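Local coordinates for BAR/IMD domain-containing adapter protein 2-like 2 (Mus musculus, PDB 3OK8) that binds phosphoinositides and induces planar or gently curved membrane structures, its I-BAR (IMD) domain being an antiparallel dimer of three-helix bundles, at residues E6-Q9 and F10-S13; H123-I126 and E127-R131; V171-S174 and K175-E179. All coordinates share one frame; numbering follows the deposited sequence.

Interaction 1 (E6-Q9 and F10-S13)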
loop_
_atom_site.group_PDB
_atom_site.type_symbol
_atom_site.label_atom_id
_atom_site.label_comp_id
_atom_site.label_asym_id
_atom_site.label_seq_id
_atom_site.Cartn_x
_atom_site.Cartn_y
_atom_site.Cartn_z
ATOM N N GLU A 6 52.972 12.327 9.454
ATOM C CA GLU A 6 52.145 11.540 8.551
ATOM C C GLU A 6 51.439 10.398 9.276
ATOM O O GLU A 6 50.385 9.932 8.839
ATOM C CB GLU A 6 52.985 10.982 7.403
ATOM C CG GLU A 6 52.191 10.126 6.424
ATOM C CD GLU A 6 52.996 9.741 5.193
ATOM O OE1 GLU A 6 52.714 8.677 4.596
ATOM O OE2 GLU A 6 53.914 10.499 4.819
ATOM N N MET A 7 52.012 9.951 10.389
ATOM C CA MET A 7 51.466 8.799 11.099
ATOM C C MET A 7 50.321 9.107 12.050
ATOM O O MET A 7 49.410 8.291 12.188
ATOM C CB MET A 7 52.553 8.022 11.823
ATOM C CG MET A 7 53.313 7.107 10.913
ATOM S SD MET A 7 53.495 5.493 11.659
ATOM C CE MET A 7 55.134 5.052 11.068
ATOM N N ASP A 8 50.357 10.259 12.713
ATOM C CA ASP A 8 49.197 10.664 13.492
ATOM C C ASP A 8 48.039 10.951 12.531
ATOM O O ASP A 8 46.873 10.944 12.922
ATOM C CB ASP A 8 49.491 11.878 14.373
ATOM C CG ASP A 8 48.537 11.980 15.561
ATOM O OD1 ASP A 8 47.780 12.973 15.647
ATOM O OD2 ASP A 8 48.537 11.054 16.404
ATOM N N GLN A 9 48.377 11.201 11.269
ATOM C CA GLN A 9 47.374 11.368 10.221
ATOM C C GLN A 9 46.641 10.052 9.972
ATOM O O GLN A 9 45.424 9.977 10.079
ATOM C CB GLN A 9 48.028 11.869 8.933
ATOM C CG GLN A 9 47.293 11.476 7.663
ATOM C CD GLN A 9 45.963 12.188 7.510
ATOM O OE1 GLN A 9 45.703 13.193 8.182
ATOM N NE2 GLN A 9 45.112 11.673 6.618
ATOM N N PHE A 10 47.386 9.009 9.636
ATOM C CA PHE A 10 46.794 7.693 9.497
ATOM C C PHE A 10 45.999 7.351 10.742
ATOM O O PHE A 10 44.851 6.905 10.664
ATOM C CB PHE A 10 47.865 6.637 9.231
ATOM C CG PHE A 10 48.226 6.506 7.786
ATOM C CD1 PHE A 10 47.702 5.483 7.020
ATOM C CD2 PHE A 10 49.067 7.422 7.186
ATOM C CE1 PHE A 10 48.025 5.363 5.683
ATOM C CE2 PHE A 10 49.397 7.311 5.849
ATOM C CZ PHE A 10 48.876 6.280 5.096
ATOM N N TYR A 11 46.608 7.575 11.895
ATOM C CA TYR A 11 45.955 7.270 13.155
ATOM C C TYR A 11 44.627 7.986 13.268
ATOM O O TYR A 11 43.634 7.386 13.665
ATOM C CB TYR A 11 46.813 7.667 14.344
ATOM C CG TYR A 11 46.088 7.461 15.643
ATOM C CD1 TYR A 11 46.054 6.212 16.241
ATOM C CD2 TYR A 11 45.409 8.506 16.258
ATOM C CE1 TYR A 11 45.381 6.006 17.423
ATOM C CE2 TYR A 11 44.731 8.311 17.441
ATOM C CZ TYR A 11 44.721 7.056 18.019
ATOM O OH TYR A 11 44.057 6.836 19.201
ATOM N N ARG A 12 44.623 9.274 12.939
ATOM C CA ARG A 12 43.409 10.086 13.018
ATOM C C ARG A 12 42.369 9.669 11.979
ATOM O O ARG A 12 41.180 9.612 12.277
ATOM C CB ARG A 12 43.738 11.576 12.875
ATOM C CG ARG A 12 44.185 12.241 14.173
ATOM C CD ARG A 12 45.107 13.444 13.941
ATOM N NE ARG A 12 44.967 14.026 12.607
ATOM C CZ ARG A 12 45.983 14.297 11.787
ATOM N NH1 ARG A 12 47.239 14.061 12.163
ATOM N NH2 ARG A 12 45.743 14.822 10.590
ATOM N N SER A 13 42.828 9.380 10.765
ATOM C CA SER A 13 41.949 8.996 9.666
ATOM C C SER A 13 41.277 7.656 9.917
ATOM O O SER A 13 40.104 7.472 9.602
ATOM C CB SER A 13 42.725 8.943 8.353
ATOM O OG SER A 13 42.716 10.209 7.719
HETATM O O HOH W 1 42.796 13.499 8.763
#

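Interaction 2 (H123-I126 and E127-R131)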
loop_
_atom_site.group_PDB
_atom_site.type_symbol
_atom_site.label_atom_id
_atom_site.label_comp_id
_atom_site.label_asym_id
_atom_site.label_seq_id
_atom_site.Cartn_x
_atom_site.Cartn_y
_atom_site.Cartn_z
ATOM N N HIS A 123 41.583 -2.916 19.561
ATOM C CA HIS A 123 42.751 -3.668 19.119
ATOM C C HIS A 123 43.692 -2.742 18.360
ATOM O O HIS A 123 44.891 -2.708 18.622
ATOM C CB HIS A 123 42.318 -4.834 18.228
ATOM C CG HIS A 123 43.442 -5.729 17.804
ATOM N ND1 HIS A 123 44.182 -5.506 16.661
ATOM C CD2 HIS A 123 43.938 -6.862 18.356
ATOM C CE1 HIS A 123 45.086 -6.458 16.530
ATOM N NE2 HIS A 123 44.959 -7.296 17.544
ATOM N N TYR A 124 43.134 -1.977 17.428
ATOM C CA TYR A 124 43.929 -1.065 16.628
ATOM C C TYR A 124 44.592 0.006 17.474
ATOM O O TYR A 124 45.794 0.223 17.374
ATOM C CB TYR A 124 43.087 -0.396 15.554
ATOM C CG TYR A 124 43.777 0.799 14.944
ATOM C CD1 TYR A 124 43.398 2.092 15.277
ATOM C CD2 TYR A 124 44.826 0.633 14.054
ATOM C CE1 TYR A 124 44.036 3.186 14.724
ATOM C CE2 TYR A 124 45.467 1.717 13.496
ATOM C CZ TYR A 124 45.074 2.990 13.835
ATOM O OH TYR A 124 45.726 4.067 13.273
ATOM N N GLU A 125 43.815 0.698 18.297
ATOM C CA GLU A 125 44.396 1.760 19.105
ATOM C C GLU A 125 45.553 1.250 19.973
ATOM O O GLU A 125 46.637 1.833 19.984
ATOM C CB GLU A 125 43.340 2.429 19.973
ATOM C CG GLU A 125 43.742 3.825 20.396
ATOM C CD GLU A 125 42.778 4.438 21.385
ATOM O OE1 GLU A 125 41.559 4.158 21.292
ATOM O OE2 GLU A 125 43.247 5.203 22.253
ATOM N N ILE A 126 45.312 0.154 20.687
ATOM C CA ILE A 126 46.292 -0.404 21.602
ATOM C C ILE A 126 47.569 -0.844 20.894
ATOM O O ILE A 126 48.654 -0.695 21.439
ATOM C CB ILE A 126 45.713 -1.582 22.408
ATOM C CG1 ILE A 126 46.614 -1.905 23.601
ATOM C CG2 ILE A 126 45.540 -2.802 21.526
ATOM C CD1 ILE A 126 46.094 -3.032 24.475
ATOM N N GLU A 127 47.455 -1.383 19.685
ATOM C CA GLU A 127 48.651 -1.803 18.967
ATOM C C GLU A 127 49.422 -0.599 18.469
ATOM O O GLU A 127 50.647 -0.622 18.428
ATOM C CB GLU A 127 48.341 -2.737 17.796
ATOM C CG GLU A 127 49.605 -3.161 17.055
ATOM C CD GLU A 127 49.404 -4.278 16.039
ATOM O OE1 GLU A 127 50.403 -4.649 15.388
ATOM O OE2 GLU A 127 48.268 -4.786 15.883
ATOM N N TYR A 128 48.703 0.453 18.094
ATOM C CA TYR A 128 49.333 1.685 17.640
ATOM C C TYR A 128 50.145 2.316 18.771
ATOM O O TYR A 128 51.292 2.714 18.582
ATOM C CB TYR A 128 48.278 2.664 17.129
ATOM C CG TYR A 128 48.833 3.969 16.603
ATOM C CD1 TYR A 128 49.145 5.011 17.465
ATOM C CD2 TYR A 128 49.031 4.162 15.244
ATOM C CE1 TYR A 128 49.644 6.205 16.992
ATOM C CE2 TYR A 128 49.525 5.351 14.761
ATOM C CZ TYR A 128 49.831 6.367 15.640
ATOM O OH TYR A 128 50.321 7.553 15.165
ATOM N N ARG A 129 49.543 2.395 19.950
ATOM C CA ARG A 129 50.221 2.939 21.118
ATOM C C ARG A 129 51.534 2.202 21.445
ATOM O O ARG A 129 52.532 2.832 21.782
ATOM C CB ARG A 129 49.276 2.954 22.330
ATOM C CG ARG A 129 48.683 4.330 22.696
ATOM C CD ARG A 129 47.454 4.737 21.860
ATOM N NE ARG A 129 47.743 5.804 20.899
ATOM C CZ ARG A 129 47.410 7.084 21.064
ATOM N NH1 ARG A 129 47.722 7.979 20.130
ATOM N NH2 ARG A 129 46.764 7.472 22.158
ATOM N N HIS A 130 51.534 0.876 21.338
ATOM C CA HIS A 130 52.720 0.080 21.662
ATOM C C HIS A 130 53.868 0.305 20.683
ATOM O O HIS A 130 54.994 0.613 21.088
ATOM C CB HIS A 130 52.370 -1.407 21.708
ATOM C CG HIS A 130 51.586 -1.801 22.918
ATOM N ND1 HIS A 130 50.909 -0.886 23.696
ATOM C CD2 HIS A 130 51.345 -3.014 23.470
ATOM C CE1 HIS A 130 50.298 -1.516 24.683
ATOM N NE2 HIS A 130 50.544 -2.808 24.568
ATOM N N ARG A 131 53.574 0.124 19.398
ATOM C CA ARG A 131 54.530 0.353 18.328
ATOM C C ARG A 131 55.096 1.755 18.438
ATOM O O ARG A 131 56.308 1.969 18.301
ATOM C CB ARG A 131 53.850 0.181 16.969
ATOM C CG ARG A 131 53.432 -1.240 16.669
ATOM C CD ARG A 131 52.845 -1.384 15.275
ATOM N NE ARG A 131 52.567 -2.785 14.974
ATOM C CZ ARG A 131 53.431 -3.607 14.388
ATOM N NH1 ARG A 131 54.630 -3.170 14.021
ATOM N NH2 ARG A 131 53.096 -4.868 14.164
#

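Interaction 3 (V171-S174 and K175-E179)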
loop_
_atom_site.group_PDB
_atom_site.type_symbol
_atom_site.label_atom_id
_atom_site.label_comp_id
_atom_site.label_asym_id
_atom_site.label_seq_id
_atom_site.Cartn_x
_atom_site.Cartn_y
_atom_site.Cartn_z
ATOM N N VAL A 171 49.975 0.603 10.114
ATOM C CA VAL A 171 49.133 1.780 9.996
ATOM C C VAL A 171 48.437 1.850 8.638
ATOM O O VAL A 171 47.277 2.240 8.545
ATOM C CB VAL A 171 49.967 3.063 10.231
ATOM C CG1 VAL A 171 49.949 3.957 9.006
ATOM C CG2 VAL A 171 49.514 3.796 11.486
ATOM N N SER A 172 49.150 1.467 7.585
ATOM C CA SER A 172 48.607 1.528 6.233
ATOM C C SER A 172 47.547 0.452 6.039
ATOM O O SER A 172 46.516 0.675 5.399
ATOM C CB SER A 172 49.733 1.346 5.214
ATOM O OG SER A 172 49.224 1.235 3.897
ATOM N N GLU A 173 47.815 -0.716 6.610
ATOM C CA GLU A 173 46.921 -1.859 6.509
ATOM C C GLU A 173 45.642 -1.656 7.330
ATOM O O GLU A 173 44.560 -2.098 6.935
ATOM C CB GLU A 173 47.653 -3.123 6.965
ATOM C CG GLU A 173 46.767 -4.346 7.141
ATOM C CD GLU A 173 46.127 -4.809 5.835
ATOM O OE1 GLU A 173 46.824 -4.774 4.794
ATOM O OE2 GLU A 173 44.932 -5.212 5.856
ATOM N N SER A 174 45.778 -0.999 8.478
ATOM C CA SER A 174 44.654 -0.738 9.367
ATOM C C SER A 174 43.634 0.189 8.734
ATOM O O SER A 174 42.417 -0.044 8.849
ATOM C CB SER A 174 45.144 -0.121 10.670
ATOM O OG SER A 174 45.807 -1.085 11.460
ATOM N N LYS A 175 44.132 1.242 8.081
ATOM C CA LYS A 175 43.269 2.214 7.413
ATOM C C LYS A 175 42.462 1.565 6.291
ATOM O O LYS A 175 41.286 1.868 6.109
ATOM C CB LYS A 175 44.066 3.407 6.868
ATOM C CG LYS A 175 43.173 4.574 6.433
ATOM C CD LYS A 175 43.975 5.711 5.838
ATOM C CE LYS A 175 43.100 6.919 5.530
ATOM N NZ LYS A 175 43.872 8.206 5.583
ATOM N N ARG A 176 43.107 0.678 5.544
ATOM C CA ARG A 176 42.434 -0.084 4.502
ATOM C C ARG A 176 41.401 -1.041 5.107
ATOM O O ARG A 176 40.261 -1.105 4.653
ATOM C CB ARG A 176 43.462 -0.845 3.667
ATOM C CG ARG A 176 42.891 -1.955 2.823
ATOM C CD ARG A 176 43.937 -3.045 2.568
ATOM N NE ARG A 176 43.310 -4.311 2.187
ATOM C CZ ARG A 176 42.608 -5.081 3.018
ATOM N NH1 ARG A 176 42.071 -6.213 2.582
ATOM N NH2 ARG A 176 42.434 -4.721 4.283
ATOM N N ALA A 177 41.791 -1.769 6.148
ATOM C CA ALA A 177 40.868 -2.694 6.794
ATOM C C ALA A 177 39.660 -1.984 7.434
ATOM O O ALA A 177 38.550 -2.522 7.453
ATOM C CB ALA A 177 41.599 -3.547 7.810
ATOM N N ALA A 178 39.871 -0.775 7.945
ATOM C CA ALA A 178 38.785 -0.010 8.551
ATOM C C ALA A 178 37.836 0.554 7.496
ATOM O O ALA A 178 36.613 0.569 7.695
ATOM C CB ALA A 178 39.332 1.103 9.423
ATOM N N GLU A 179 38.407 1.038 6.391
ATOM C CA GLU A 179 37.627 1.464 5.231
ATOM C C GLU A 179 36.749 0.329 4.743
ATOM O O GLU A 179 35.571 0.524 4.419
ATOM C CB GLU A 179 38.545 1.864 4.075
ATOM C CG GLU A 179 39.037 3.299 4.091
ATOM C CD GLU A 179 40.027 3.579 2.959
ATOM O OE1 GLU A 179 40.797 2.656 2.586
ATOM O OE2 GLU A 179 40.036 4.719 2.444
#

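Interaction 1 (E6-Q9 and F10-S13)
Phe10 follows Glu6 by one turn near the N-terminal end of helix 5-66, a helix of the I-BAR (IMD) three-helix bundle, and the contact is a set of i to i+3 and i to i+4 pairs. Four backbone bonds hold the turn, from Phe10 N to Glu6 O (3.2 Å) through to Ser13 N to Gln9 O (2.8 Å). The close-packed part lies where side chains meet the other helices. With CG beside its own backbone N (chi1 -85°), Phe10 turns its ring edge to Glu6 O, which lies in the ring plane 3.3 Å from Phe10 CD2. The same ring packs on Val171 and makes a cation-pi contact with Lys175, while Met7 goes to His164 and Met167.

The outer side, carried by Asp8, Gln9 and Arg12, is looser. Arg12 bends back at chi3 and lays one guanidinium face over Gln9 CA. Asp8 OD1 comes to the guanidinium edge, but its salt bridge to Arg12 NH1 is long at 3.7 Å. The Gln9 amide is turned 74° from the guanidinium plane, and Gln9 OE1, although 2.9 Å from Arg12 NH2, is at too poor an angle for a hydrogen bond. A bend at chi2 (69°) brings Gln9 NE2 within 3.0 Å of Ser13 OG, again poorly aligned. Instead a water donates to Gln9 OE1 at 3.0 Å and touches Ser13 OG weakly at 3.5 Å.

Interaction 2 (H123-I126 and E127-R131)
His123 and Glu127, one turn apart, run side by side in the same direction, with His123 CE1 3.7 Å from Glu127 OE2. Imidazole and carboxylate planes are 82° apart, so the two groups are neither stacked nor coplanar. The other carboxylate oxygen is taken one turn further on: Glu127 OE1 accepts from Arg131 NE at 2.9 Å and from Arg131 NH2 at 3.0 Å. This is a side-on grip of two nitrogens on one atom, and the oxygen lies within 1° of the guanidinium plane. The fully extended Glu127 chain, with CG opposite the backbone N (chi1 180°), carries the carboxylate out to that meeting. A leucine in its place would probably leave the Arg131 guanidinium without its charged mate and free to turn.

On the neighbouring ridge, Ile126 O lies 3.1 Å above one face of the His130 ring, offset toward the rim. Ile126 CG1 comes alongside that ring, 3.9 Å from His130 CE1. Glu125 and Arg129 meet mainly through their aliphatic parts, with Glu125 CG 4.1 Å from Arg129 CD. Their charged ends, Glu125 OE2 and Arg129 NH2, stay 4.2 Å apart and are not aligned for a hydrogen bond, so the attraction is one of charge alone.

Toward the bundle, Tyr124 and Tyr128 point the same way, and Tyr124 OH lies 3.8 Å from Tyr128 CD2. Behind all these pairs stand the backbone bonds from Glu127, Tyr128, Arg129 and His130 N to the carbonyls four residues earlier. Tyr128 packs on Met167, and Glu127 on Phe170, both of helix 153-217. Buried Tyr124 and Tyr128 toward the other helices, with mostly polar or charged i to i+4 pairs along the flanks and outer side, mark an amphipathic helix of the I-BAR three-helix bundle.

Interaction 3 (V171-S174 and K175-E179)
Lys175 N and Arg176 N reach back to Val171 O (3.3 Å) and Ser172 O (3.4 Å) in two weak i to i+4 bonds. The next two are shorter: Ala177 N to Glu173 O is 2.9 Å and Ala178 N to Ser174 O is 2.8 Å. All eight of these residues have helical backbone angles, so the segments form one unbroken run of helix 153-217.

Among the side chains, Glu173 and Arg176 carry the main contact, an i to i+3 salt bridge with Glu173 OE2 3.0 Å from Arg176 NH2. The carboxylate oxygen sits off the plane of the guanidinium, where its N-H bonds are not aimed, so the link is electrostatic and not a directed hydrogen bond. The two planes are 40° apart. A bend at chi2 (64°) folds the Glu173 carboxylate toward the following turn, whereas the Arg176 chain runs extended from CG to NE alongside it. Glu173 OE1 also touches the aliphatic part of its partner, 4.0 Å from Arg176 CD, and Ala177 CB lies at the guanidinium edge, in its plane. Both charged residues are exposed.

A different face holds Ser174. Its OG, beside the backbone N (chi1 -72°), turns back along the helix and hydrogen-bonds to Phe170 O, which satisfies this hydroxyl within its own helix. Ala178 CB meets the other end of the same residue, 3.3 Å from Ser174 O.

Lys175 touches Ser13 and Thr14 of helix 5-66 and makes a cation-pi contact with Phe10; Ala178 packs on Tyr18 of that helix, and the buried Val171 lies against Tyr128 of helix 71-147. The two segments thus lie against both other helices of the bundle, and only Glu179, at the end, reaches the second subunit, where its OE2 hydrogen-bonds to Ser68 OG of that chain.

The three interactions lie on three successive helices of one bundle, on the same side of the chain's centre. The centre of interaction 1 is about 11 Å from that of interaction 3, and the centre of interaction 2 is about 13 Å from each. Ser13 OG and Lys175 NZ, 3.1 Å apart, probably hydrogen-bond between interactions 1 and 3. Tyr128 OH of interaction 2 gives Met7 O of interaction 1 a weak hydrogen bond (3.2 Å). Tyr124 CD2 lies 3.3 Å from Ser174 OG, and Tyr128 CE2 lies 3.6 Å from Val171 CG2, joining interactions 2 and 3. Tyr128 thus touches both other helices, with Val171 and Met7 among its partners.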